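Exopolysaccharide biosynthesis protein (Pantoea stewartii subsp. stewartii DC283, PDB 6TGF) modifies the glycan of the bacterial biofilm, probably by hydrolysis, as a trimer with a bacteriophage tailspike-like parallel beta-helix fold. Local coordinates at residues 378-389 with 411-422; 427-436 with 448-459. All coordinates share one frame; numbering follows the deposited sequence.

Contact 1: 378-389 with 411-422; sequences TLDCKIDQWYAS and STAIELSNFNAQ. With EDO (1,2-ethanediol), chain L.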
loop_
_atom_site.group_PDB
_atom_site.type_symbol
_atom_site.label_atom_id
_atom_site.label_comp_id
_atom_site.label_asym_id
_atom_site.label_seq_id
_atom_site.Cartn_x
_atom_site.Cartn_y
_atom_site.Cartn_z
ATOM N N THR B 378 -0.433 22.200 -1.097
ATOM C CA THR B 378 -0.796 20.807 -0.723
ATOM C C THR B 378 -0.144 20.452 0.618
ATOM O O THR B 378 1.077 20.664 0.755
ATOM C CB THR B 378 -0.391 19.823 -1.826
ATOM O OG1 THR B 378 -1.092 20.188 -3.015
ATOM C CG2 THR B 378 -0.695 18.385 -1.473
ATOM N N LEU B 379 -0.938 19.937 1.562
ATOM C CA LEU B 379 -0.470 19.422 2.876
ATOM C C LEU B 379 -0.380 17.893 2.835
ATOM O O LEU B 379 0.442 17.338 3.586
ATOM C CB LEU B 379 -1.435 19.885 3.972
ATOM C CG LEU B 379 -1.380 21.372 4.314
ATOM C CD1 LEU B 379 -2.458 21.728 5.324
ATOM C CD2 LEU B 379 -0.009 21.765 4.841
ATOM N N ASP B 380 -1.208 17.248 2.007
ATOM C CA ASP B 380 -1.263 15.771 1.837
ATOM C C ASP B 380 -2.030 15.458 0.548
ATOM O O ASP B 380 -3.182 15.922 0.421
ATOM C CB ASP B 380 -1.907 15.106 3.058
ATOM C CG ASP B 380 -1.852 13.588 3.045
ATOM O OD1 ASP B 380 -0.743 13.040 3.218
ATOM O OD2 ASP B 380 -2.918 12.964 2.858
ATOM N N CYS B 381 -1.408 14.718 -0.376
ATOM C CA CYS B 381 -1.987 14.343 -1.694
ATOM C C CYS B 381 -1.733 12.857 -1.965
ATOM O O CYS B 381 -0.557 12.483 -2.139
ATOM C CB CYS B 381 -1.394 15.191 -2.812
ATOM S SG CYS B 381 -2.051 14.813 -4.456
ATOM N N LYS B 382 -2.799 12.053 -1.985
ATOM C CA LYS B 382 -2.766 10.611 -2.345
ATOM C C LYS B 382 -3.526 10.426 -3.660
ATOM O O LYS B 382 -4.748 10.654 -3.672
ATOM C CB LYS B 382 -3.362 9.758 -1.219
ATOM C CG LYS B 382 -2.348 9.251 -0.203
ATOM C CD LYS B 382 -2.807 9.350 1.234
ATOM C CE LYS B 382 -1.671 9.166 2.217
ATOM N NZ LYS B 382 -2.002 9.714 3.552
ATOM N N ILE B 383 -2.811 10.057 -4.726
ATOM C CA ILE B 383 -3.396 9.715 -6.055
ATOM C C ILE B 383 -2.969 8.283 -6.397
ATOM O O ILE B 383 -1.808 8.091 -6.792
ATOM C CB ILE B 383 -2.985 10.741 -7.132
ATOM C CG1 ILE B 383 -2.962 12.168 -6.573
ATOM C CG2 ILE B 383 -3.900 10.619 -8.344
ATOM C CD1 ILE B 383 -2.657 13.242 -7.595
ATOM N N ASP B 384 -3.881 7.324 -6.206
ATOM C CA ASP B 384 -3.661 5.871 -6.431
ATOM C C ASP B 384 -4.471 5.427 -7.655
ATOM O O ASP B 384 -5.538 6.023 -7.901
ATOM C CB ASP B 384 -4.047 5.058 -5.193
ATOM C CG ASP B 384 -3.739 3.574 -5.309
ATOM O OD1 ASP B 384 -2.568 3.236 -5.570
ATOM O OD2 ASP B 384 -4.677 2.769 -5.148
ATOM N N GLN B 385 -3.975 4.422 -8.385
ATOM C CA GLN B 385 -4.655 3.810 -9.560
ATOM C C GLN B 385 -5.178 4.909 -10.491
ATOM O O GLN B 385 -6.408 5.027 -10.626
ATOM C CB GLN B 385 -5.799 2.904 -9.104
ATOM C CG GLN B 385 -5.342 1.553 -8.579
ATOM C CD GLN B 385 -6.490 0.577 -8.526
ATOM O OE1 GLN B 385 -6.589 -0.337 -9.343
ATOM N NE2 GLN B 385 -7.385 0.781 -7.572
ATOM N N TRP B 386 -4.281 5.689 -11.097
ATOM C CA TRP B 386 -4.639 6.726 -12.102
ATOM C C TRP B 386 -3.894 6.452 -13.410
ATOM O O TRP B 386 -2.733 6.007 -13.357
ATOM C CB TRP B 386 -4.386 8.144 -11.579
ATOM C CG TRP B 386 -2.977 8.433 -11.162
ATOM C CD1 TRP B 386 -2.404 8.151 -9.957
ATOM C CD2 TRP B 386 -1.966 9.099 -11.939
ATOM N NE1 TRP B 386 -1.108 8.589 -9.930
ATOM C CE2 TRP B 386 -0.810 9.173 -11.131
ATOM C CE3 TRP B 386 -1.920 9.634 -13.231
ATOM C CZ2 TRP B 386 0.377 9.751 -11.581
ATOM C CZ3 TRP B 386 -0.748 10.209 -13.673
ATOM C CH2 TRP B 386 0.384 10.266 -12.857
ATOM N N TYR B 387 -4.563 6.703 -14.536
ATOM C CA TYR B 387 -4.078 6.405 -15.906
ATOM C C TYR B 387 -4.279 7.656 -16.772
ATOM O O TYR B 387 -5.351 8.278 -16.678
ATOM C CB TYR B 387 -4.794 5.160 -16.442
ATOM C CG TYR B 387 -4.798 3.983 -15.495
ATOM C CD1 TYR B 387 -5.719 3.897 -14.462
ATOM C CD2 TYR B 387 -3.874 2.958 -15.621
ATOM C CE1 TYR B 387 -5.724 2.826 -13.582
ATOM C CE2 TYR B 387 -3.865 1.879 -14.751
ATOM C CZ TYR B 387 -4.793 1.813 -13.726
ATOM O OH TYR B 387 -4.794 0.755 -12.864
ATOM N N ALA B 388 -3.259 8.032 -17.550
ATOM C CA ALA B 388 -3.284 9.170 -18.500
ATOM C C ALA B 388 -2.896 8.669 -19.896
ATOM O O ALA B 388 -1.810 8.076 -20.026
ATOM C CB ALA B 388 -2.360 10.263 -18.023
ATOM N N SER B 389 -3.763 8.888 -20.891
ATOM C CA SER B 389 -3.569 8.469 -22.304
ATOM C C SER B 389 -3.700 9.678 -23.235
ATOM O O SER B 389 -4.786 10.290 -23.258
ATOM C CB SER B 389 -4.537 7.385 -22.697
ATOM O OG SER B 389 -4.622 7.266 -24.110
ATOM N N SER B 411 5.106 22.036 -1.630
ATOM C CA SER B 411 4.055 20.995 -1.485
ATOM C C SER B 411 4.550 19.921 -0.509
ATOM O O SER B 411 5.779 19.746 -0.408
ATOM C CB SER B 411 3.697 20.404 -2.826
ATOM O OG SER B 411 3.273 21.416 -3.731
ATOM N N THR B 412 3.636 19.236 0.183
ATOM C CA THR B 412 3.957 18.270 1.270
ATOM C C THR B 412 3.165 16.971 1.082
ATOM O O THR B 412 1.993 17.043 0.669
ATOM C CB THR B 412 3.689 18.891 2.648
ATOM O OG1 THR B 412 4.471 20.082 2.748
ATOM C CG2 THR B 412 4.025 17.964 3.796
ATOM N N ALA B 413 3.801 15.834 1.386
ATOM C CA ALA B 413 3.188 14.489 1.498
ATOM C C ALA B 413 2.386 14.157 0.233
ATOM O O ALA B 413 1.190 13.822 0.353
ATOM C CB ALA B 413 2.336 14.423 2.742
ATOM N N ILE B 414 3.032 14.247 -0.934
ATOM C CA ILE B 414 2.477 13.784 -2.241
ATOM C C ILE B 414 2.813 12.295 -2.373
ATOM O O ILE B 414 4.011 11.962 -2.328
ATOM C CB ILE B 414 3.042 14.598 -3.427
ATOM C CG1 ILE B 414 2.985 16.113 -3.192
ATOM C CG2 ILE B 414 2.359 14.191 -4.727
ATOM C CD1 ILE B 414 1.689 16.774 -3.593
ATOM N N GLU B 415 1.800 11.435 -2.513
ATOM C CA GLU B 415 1.981 9.968 -2.684
ATOM C C GLU B 415 1.260 9.517 -3.961
ATOM O O GLU B 415 0.027 9.339 -3.915
ATOM C CB GLU B 415 1.482 9.219 -1.447
ATOM C CG GLU B 415 1.712 7.720 -1.519
ATOM C CD GLU B 415 1.476 6.975 -0.216
ATOM O OE1 GLU B 415 1.976 5.845 -0.093
ATOM O OE2 GLU B 415 0.788 7.525 0.668
ATOM N N LEU B 416 2.012 9.355 -5.055
ATOM C CA LEU B 416 1.518 8.823 -6.354
ATOM C C LEU B 416 1.869 7.335 -6.426
ATOM O O LEU B 416 3.061 7.011 -6.274
ATOM C CB LEU B 416 2.171 9.590 -7.507
ATOM C CG LEU B 416 2.173 11.113 -7.386
ATOM C CD1 LEU B 416 3.013 11.729 -8.492
ATOM C CD2 LEU B 416 0.758 11.671 -7.414
ATOM N N SER B 417 0.878 6.467 -6.647
ATOM C CA SER B 417 1.054 4.991 -6.638
ATOM C C SER B 417 0.205 4.322 -7.728
ATOM O O SER B 417 -0.900 4.823 -8.015
ATOM C CB SER B 417 0.742 4.429 -5.276
ATOM O OG SER B 417 -0.584 4.750 -4.886
ATOM N N ASN B 418 0.726 3.232 -8.305
ATOM C CA ASN B 418 0.004 2.318 -9.232
ATOM C C ASN B 418 -0.585 3.130 -10.391
ATOM O O ASN B 418 -1.811 3.066 -10.592
ATOM C CB ASN B 418 -1.071 1.516 -8.494
ATOM C CG ASN B 418 -0.514 0.711 -7.339
ATOM O OD1 ASN B 418 0.469 -0.010 -7.497
ATOM N ND2 ASN B 418 -1.134 0.824 -6.177
ATOM N N PHE B 419 0.259 3.862 -11.125
ATOM C CA PHE B 419 -0.159 4.743 -12.246
ATOM C C PHE B 419 0.542 4.325 -13.542
ATOM O O PHE B 419 1.574 3.631 -13.491
ATOM C CB PHE B 419 0.091 6.216 -11.910
ATOM C CG PHE B 419 1.527 6.603 -11.650
ATOM C CD1 PHE B 419 2.048 6.572 -10.367
ATOM C CD2 PHE B 419 2.348 7.034 -12.680
ATOM C CE1 PHE B 419 3.363 6.939 -10.125
ATOM C CE2 PHE B 419 3.663 7.402 -12.435
ATOM C CZ PHE B 419 4.169 7.355 -11.158
ATOM N N ASN B 420 -0.030 4.742 -14.676
ATOM C CA ASN B 420 0.478 4.440 -16.039
ATOM C C ASN B 420 0.116 5.603 -16.972
ATOM O O ASN B 420 -1.086 5.794 -17.234
ATOM C CB ASN B 420 -0.051 3.092 -16.536
ATOM C CG ASN B 420 0.441 2.739 -17.923
ATOM O OD1 ASN B 420 -0.175 3.117 -18.915
ATOM N ND2 ASN B 420 1.538 2.005 -18.006
ATOM N N ALA B 421 1.122 6.353 -17.436
ATOM C CA ALA B 421 0.991 7.465 -18.407
ATOM C C ALA B 421 1.522 7.009 -19.771
ATOM O O ALA B 421 2.702 6.610 -19.835
ATOM C CB ALA B 421 1.726 8.682 -17.904
ATOM N N GLN B 422 0.679 7.062 -20.809
ATOM C CA GLN B 422 0.997 6.595 -22.188
ATOM C C GLN B 422 0.817 7.744 -23.188
ATOM O O GLN B 422 -0.233 8.413 -23.136
ATOM C CB GLN B 422 0.089 5.431 -22.591
ATOM C CG GLN B 422 0.263 4.183 -21.739
ATOM C CD GLN B 422 1.540 3.428 -22.021
ATOM O OE1 GLN B 422 1.982 3.308 -23.165
ATOM N NE2 GLN B 422 2.138 2.892 -20.970
HETATM C C1 EDO L . -0.252 17.018 7.800
HETATM O O1 EDO L . -0.292 15.756 7.166
HETATM C C2 EDO L . 1.024 17.739 7.575
HETATM O O2 EDO L . 1.412 17.786 6.215
HETATM O O HOH W 1 0.680 22.181 -3.770
HETATM O O HOH W 2 0.662 11.518 1.395
#
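C381 and I383 pair in parallel with I414 and L416, strands 380-384 and 414-417 running 4.7 Å apart at 4°, and beyond the corner at Q385 and N418 the same register carries Y387, A388 and S389 alongside N420, A421 and Q422. At the corner, D384 OD1 takes two donors: S417 OG at 2.6 Å on the anti side, somewhat out of the carboxylate plane, and N418 ND2 at 2.9 Å through the syn lone pair. A chi1 of 58°, with OG between the backbone N and the carbonyl carbon, turns the S417 hydroxyl to the side where D384 OD1 lies. On the face of C381 and I383, I383 and L416 lie side by side, CD1 to CD2 3.8 Å; in-register residues stacked like this on neighbouring coils build the parallel beta-helix, right-handed in the tailspike family. I414 CD1 touches both C381 CB and T378 CG2, each at 3.6 Å. Beyond the corner the W386 and F419 rings lie nearly parallel but slid apart, their close spacing doubtful. On the face of K382, the lysine's methylene chain runs by E415 OE2, whereas the carboxylate bonds to H441 and N442 of the second subunit.

Contact 2: 427-436 with 448-459; sequences GKVLNLPRCS and CDNPGDISNGQW. With EDO (1,2-ethanediol), chain Z.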
loop_
_atom_site.group_PDB
_atom_site.type_symbol
_atom_site.label_atom_id
_atom_site.label_comp_id
_atom_site.label_asym_id
_atom_site.label_seq_id
_atom_site.Cartn_x
_atom_site.Cartn_y
_atom_site.Cartn_z
ATOM N N GLY B 427 3.131 18.497 -22.578
ATOM C CA GLY B 427 3.036 18.912 -21.165
ATOM C C GLY B 427 3.720 17.924 -20.239
ATOM O O GLY B 427 4.111 16.837 -20.715
ATOM N N LYS B 428 3.850 18.287 -18.960
ATOM C CA LYS B 428 4.544 17.488 -17.919
ATOM C C LYS B 428 3.542 16.522 -17.283
ATOM O O LYS B 428 2.515 16.998 -16.773
ATOM C CB LYS B 428 5.164 18.423 -16.875
ATOM C CG LYS B 428 6.150 19.435 -17.442
ATOM C CD LYS B 428 6.566 20.513 -16.466
ATOM C CE LYS B 428 7.208 21.696 -17.158
ATOM N NZ LYS B 428 8.058 22.484 -16.235
ATOM N N VAL B 429 3.828 15.217 -17.319
ATOM C CA VAL B 429 2.989 14.161 -16.676
ATOM C C VAL B 429 2.923 14.470 -15.176
ATOM O O VAL B 429 1.809 14.452 -14.620
ATOM C CB VAL B 429 3.534 12.746 -16.957
ATOM C CG1 VAL B 429 2.806 11.677 -16.155
ATOM C CG2 VAL B 429 3.488 12.414 -18.443
ATOM N N LEU B 430 4.075 14.758 -14.563
ATOM C CA LEU B 430 4.196 15.251 -13.164
ATOM C C LEU B 430 4.787 16.664 -13.187
ATOM O O LEU B 430 5.974 16.797 -13.527
ATOM C CB LEU B 430 5.086 14.298 -12.356
ATOM C CG LEU B 430 4.744 12.812 -12.453
ATOM C CD1 LEU B 430 5.716 11.983 -11.628
ATOM C CD2 LEU B 430 3.313 12.545 -12.012
ATOM N N ASN B 431 3.979 17.675 -12.863
ATOM C CA ASN B 431 4.426 19.080 -12.657
ATOM C C ASN B 431 4.416 19.350 -11.149
ATOM O O ASN B 431 3.493 20.041 -10.673
ATOM C CB ASN B 431 3.564 20.060 -13.458
ATOM C CG ASN B 431 4.069 21.487 -13.412
ATOM O OD1 ASN B 431 5.061 21.786 -12.747
ATOM N ND2 ASN B 431 3.389 22.378 -14.112
ATOM N N LEU B 432 5.406 18.811 -10.432
ATOM C CA LEU B 432 5.424 18.744 -8.945
ATOM C C LEU B 432 6.774 19.207 -8.401
ATOM O O LEU B 432 7.467 18.447 -7.728
ATOM C CB LEU B 432 5.117 17.302 -8.529
ATOM C CG LEU B 432 3.744 16.770 -8.938
ATOM C CD1 LEU B 432 3.636 15.281 -8.657
ATOM C CD2 LEU B 432 2.629 17.523 -8.230
ATOM N N PRO B 433 7.183 20.473 -8.653
ATOM C CA PRO B 433 8.374 21.037 -8.017
ATOM C C PRO B 433 8.180 21.246 -6.506
ATOM O O PRO B 433 7.054 21.453 -6.083
ATOM C CB PRO B 433 8.569 22.386 -8.728
ATOM C CG PRO B 433 7.187 22.747 -9.234
ATOM C CD PRO B 433 6.533 21.424 -9.569
ATOM N N ARG B 434 9.275 21.174 -5.742
ATOM C CA ARG B 434 9.317 21.446 -4.279
ATOM C C ARG B 434 8.280 20.584 -3.547
ATOM O O ARG B 434 7.504 21.144 -2.749
ATOM C CB ARG B 434 9.059 22.931 -4.004
ATOM C CG ARG B 434 10.077 23.875 -4.625
ATOM C CD ARG B 434 9.858 25.280 -4.103
ATOM N NE ARG B 434 10.753 26.263 -4.696
ATOM C CZ ARG B 434 10.739 27.564 -4.421
ATOM N NH1 ARG B 434 9.868 28.057 -3.554
ATOM N NH2 ARG B 434 11.601 28.371 -5.013
ATOM N N CYS B 435 8.267 19.276 -3.812
ATOM C CA CYS B 435 7.435 18.277 -3.092
ATOM C C CYS B 435 8.290 17.599 -2.015
ATOM O O CYS B 435 9.225 16.861 -2.383
ATOM C CB CYS B 435 6.857 17.243 -4.050
ATOM S SG CYS B 435 5.486 17.879 -5.047
ATOM N N SER B 436 7.985 17.862 -0.740
ATOM C CA SER B 436 8.721 17.343 0.443
ATOM C C SER B 436 7.956 16.161 1.052
ATOM O O SER B 436 6.719 16.124 0.906
ATOM C CB SER B 436 8.945 18.440 1.452
ATOM O OG SER B 436 9.433 19.618 0.823
ATOM N N CYS B 448 6.019 9.182 -23.437
ATOM C CA CYS B 448 5.630 10.552 -23.006
ATOM C C CYS B 448 6.829 11.491 -23.177
ATOM O O CYS B 448 7.921 11.140 -22.694
ATOM C CB CYS B 448 5.156 10.569 -21.557
ATOM S SG CYS B 448 3.679 9.564 -21.258
ATOM N N ASP B 449 6.629 12.636 -23.836
ATOM C CA ASP B 449 7.709 13.597 -24.192
ATOM C C ASP B 449 8.374 14.133 -22.920
ATOM O O ASP B 449 9.616 14.211 -22.899
ATOM C CB ASP B 449 7.184 14.750 -25.052
ATOM C CG ASP B 449 7.124 14.433 -26.537
ATOM O OD1 ASP B 449 7.271 13.245 -26.895
ATOM O OD2 ASP B 449 6.923 15.379 -27.325
ATOM N N ASN B 450 7.575 14.482 -21.907
ATOM C CA ASN B 450 8.041 15.147 -20.660
ATOM C C ASN B 450 7.481 14.406 -19.448
ATOM O O ASN B 450 6.408 14.748 -18.955
ATOM C CB ASN B 450 7.653 16.627 -20.648
ATOM C CG ASN B 450 8.277 17.399 -21.791
ATOM O OD1 ASN B 450 9.492 17.567 -21.842
ATOM N ND2 ASN B 450 7.453 17.869 -22.714
ATOM N N PRO B 451 8.178 13.357 -18.950
ATOM C CA PRO B 451 7.854 12.748 -17.658
ATOM C C PRO B 451 7.578 13.797 -16.570
ATOM O O PRO B 451 6.760 13.538 -15.707
ATOM C CB PRO B 451 9.113 11.930 -17.349
ATOM C CG PRO B 451 9.602 11.500 -18.717
ATOM C CD PRO B 451 9.295 12.675 -19.623
ATOM N N GLY B 452 8.273 14.938 -16.642
ATOM C CA GLY B 452 7.896 16.184 -15.950
ATOM C C GLY B 452 8.974 16.685 -15.005
ATOM O O GLY B 452 10.170 16.429 -15.268
ATOM N N ASP B 453 8.555 17.380 -13.942
ATOM C CA ASP B 453 9.437 18.135 -13.014
ATOM C C ASP B 453 9.141 17.713 -11.570
ATOM O O ASP B 453 8.012 17.958 -11.105
ATOM C CB ASP B 453 9.243 19.643 -13.201
ATOM C CG ASP B 453 10.149 20.495 -12.330
ATOM O OD1 ASP B 453 11.247 20.018 -11.985
ATOM O OD2 ASP B 453 9.746 21.627 -12.003
ATOM N N ILE B 454 10.122 17.099 -10.902
ATOM C CA ILE B 454 10.106 16.812 -9.435
ATOM C C ILE B 454 11.369 17.417 -8.808
ATOM O O ILE B 454 11.871 16.855 -7.817
ATOM C CB ILE B 454 9.970 15.297 -9.163
ATOM C CG1 ILE B 454 11.146 14.492 -9.724
ATOM C CG2 ILE B 454 8.638 14.782 -9.689
ATOM C CD1 ILE B 454 11.313 13.131 -9.089
ATOM N N SER B 455 11.844 18.540 -9.359
ATOM C CA SER B 455 13.067 19.263 -8.919
ATOM C C SER B 455 12.855 19.843 -7.515
ATOM O O SER B 455 11.689 20.087 -7.143
ATOM C CB SER B 455 13.443 20.342 -9.905
ATOM O OG SER B 455 12.380 21.269 -10.071
ATOM N N ASN B 456 13.947 20.038 -6.768
ATOM C CA ASN B 456 13.966 20.664 -5.417
ATOM C C ASN B 456 13.039 19.893 -4.467
ATOM O O ASN B 456 12.528 20.510 -3.510
ATOM C CB ASN B 456 13.588 22.147 -5.494
ATOM C CG ASN B 456 14.695 23.006 -6.065
ATOM O OD1 ASN B 456 15.814 22.993 -5.560
ATOM N ND2 ASN B 456 14.390 23.764 -7.106
ATOM N N GLY B 457 12.855 18.590 -4.707
ATOM C CA GLY B 457 11.897 17.739 -3.973
ATOM C C GLY B 457 12.583 16.837 -2.964
ATOM O O GLY B 457 13.812 16.966 -2.779
ATOM N N GLN B 458 11.796 15.969 -2.323
ATOM C CA GLN B 458 12.254 14.881 -1.418
ATOM C C GLN B 458 11.341 13.672 -1.647
ATOM O O GLN B 458 10.196 13.694 -1.147
ATOM C CB GLN B 458 12.227 15.345 0.038
ATOM C CG GLN B 458 12.757 14.313 1.025
ATOM C CD GLN B 458 12.537 14.727 2.460
ATOM O OE1 GLN B 458 11.445 15.135 2.851
ATOM N NE2 GLN B 458 13.582 14.619 3.263
ATOM N N TRP B 459 11.829 12.673 -2.389
ATOM C CA TRP B 459 11.014 11.553 -2.930
ATOM C C TRP B 459 11.624 10.204 -2.542
ATOM O O TRP B 459 12.843 10.030 -2.728
ATOM C CB TRP B 459 10.894 11.670 -4.454
ATOM C CG TRP B 459 10.105 12.850 -4.929
ATOM C CD1 TRP B 459 10.578 14.099 -5.207
ATOM C CD2 TRP B 459 8.694 12.884 -5.213
ATOM N NE1 TRP B 459 9.561 14.910 -5.635
ATOM C CE2 TRP B 459 8.393 14.193 -5.650
ATOM C CE3 TRP B 459 7.661 11.944 -5.138
ATOM C CZ2 TRP B 459 7.102 14.576 -6.010
ATOM C CZ3 TRP B 459 6.384 12.325 -5.491
ATOM C CH2 TRP B 459 6.110 13.625 -5.921
HETATM C C1 EDO Z . 11.216 20.110 4.683
HETATM O O1 EDO Z . 10.944 20.801 3.478
HETATM C C2 EDO Z . 12.566 19.485 4.705
HETATM O O2 EDO Z . 13.281 19.657 5.919
HETATM O O HOH W 3 4.608 14.484 -21.759
HETATM O O HOH W 4 7.662 22.707 -13.135
HETATM O O HOH W 5 9.644 18.254 -6.209
HETATM O O HOH W 6 11.927 19.060 -0.845
#
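With CG anti to the backbone N (chi1 -178°), the D453 carboxylate lies against P433, OD2 3.6 Å from P433 CB. D453 OD1 accepts S455 N at 3.1 Å from above the carboxylate plane, the bond that closes an Asx turn, and S455 OG adds a second donor at 2.6 Å on the syn lone pair. D453 OD2 also takes a water that links it to N431 OD1 and to K428 NZ; the lysine nitrogen and D453 OD2 are 4.6 Å apart, beyond a salt bridge. N431 ND2 turns instead to D394. The backbones run as neighbouring rungs of the parallel beta-helix: D453 N meets L430 O, and L432 N meets D453 O at 2.8 Å, each nearly in line with the carbonyl bond. Further on, R434 N bonds to S455 O and Q458 N to C435 O. A second water is shared by L432 O, C435 N and S455 O, with a weak bond from W459 NE1 at the ring edge. Toward the helix interior, L432 CD1 comes 4.0 Å from W459 CH2, C435 sets CB and SG obliquely against the indole, and V429 CG2 packs on C448 CB. Outside, R434 CG and N456 CB run alongside each other, the guanidinium reaching D409 and the amide reaching W502.

Overall arrangement
Both contacts join neighbouring coils of one beta-helix, their centres about 11 Å apart, and the segments of contact 1 both precede those of contact 2 in the chain. Backbone pairing connects them directly: S411 N lies 2.8 Å from R434 O and S411 O lies 2.9 Å from S436 N, both probable hydrogen bonds between strands 411-412 and 435-436. Inside the coil, I414 CG1 of contact 1 rests 3.6 Å from C435 SG of contact 2, and L416 meets L430 and L432, so the apolar fillings merge. Contact 1 lies near the middle of the chain and engages both other subunits of the trimer; contact 2 touches the second subunit through Q458. Each has a bound 1,2-ethanediol, probably from the crystallisation liquor.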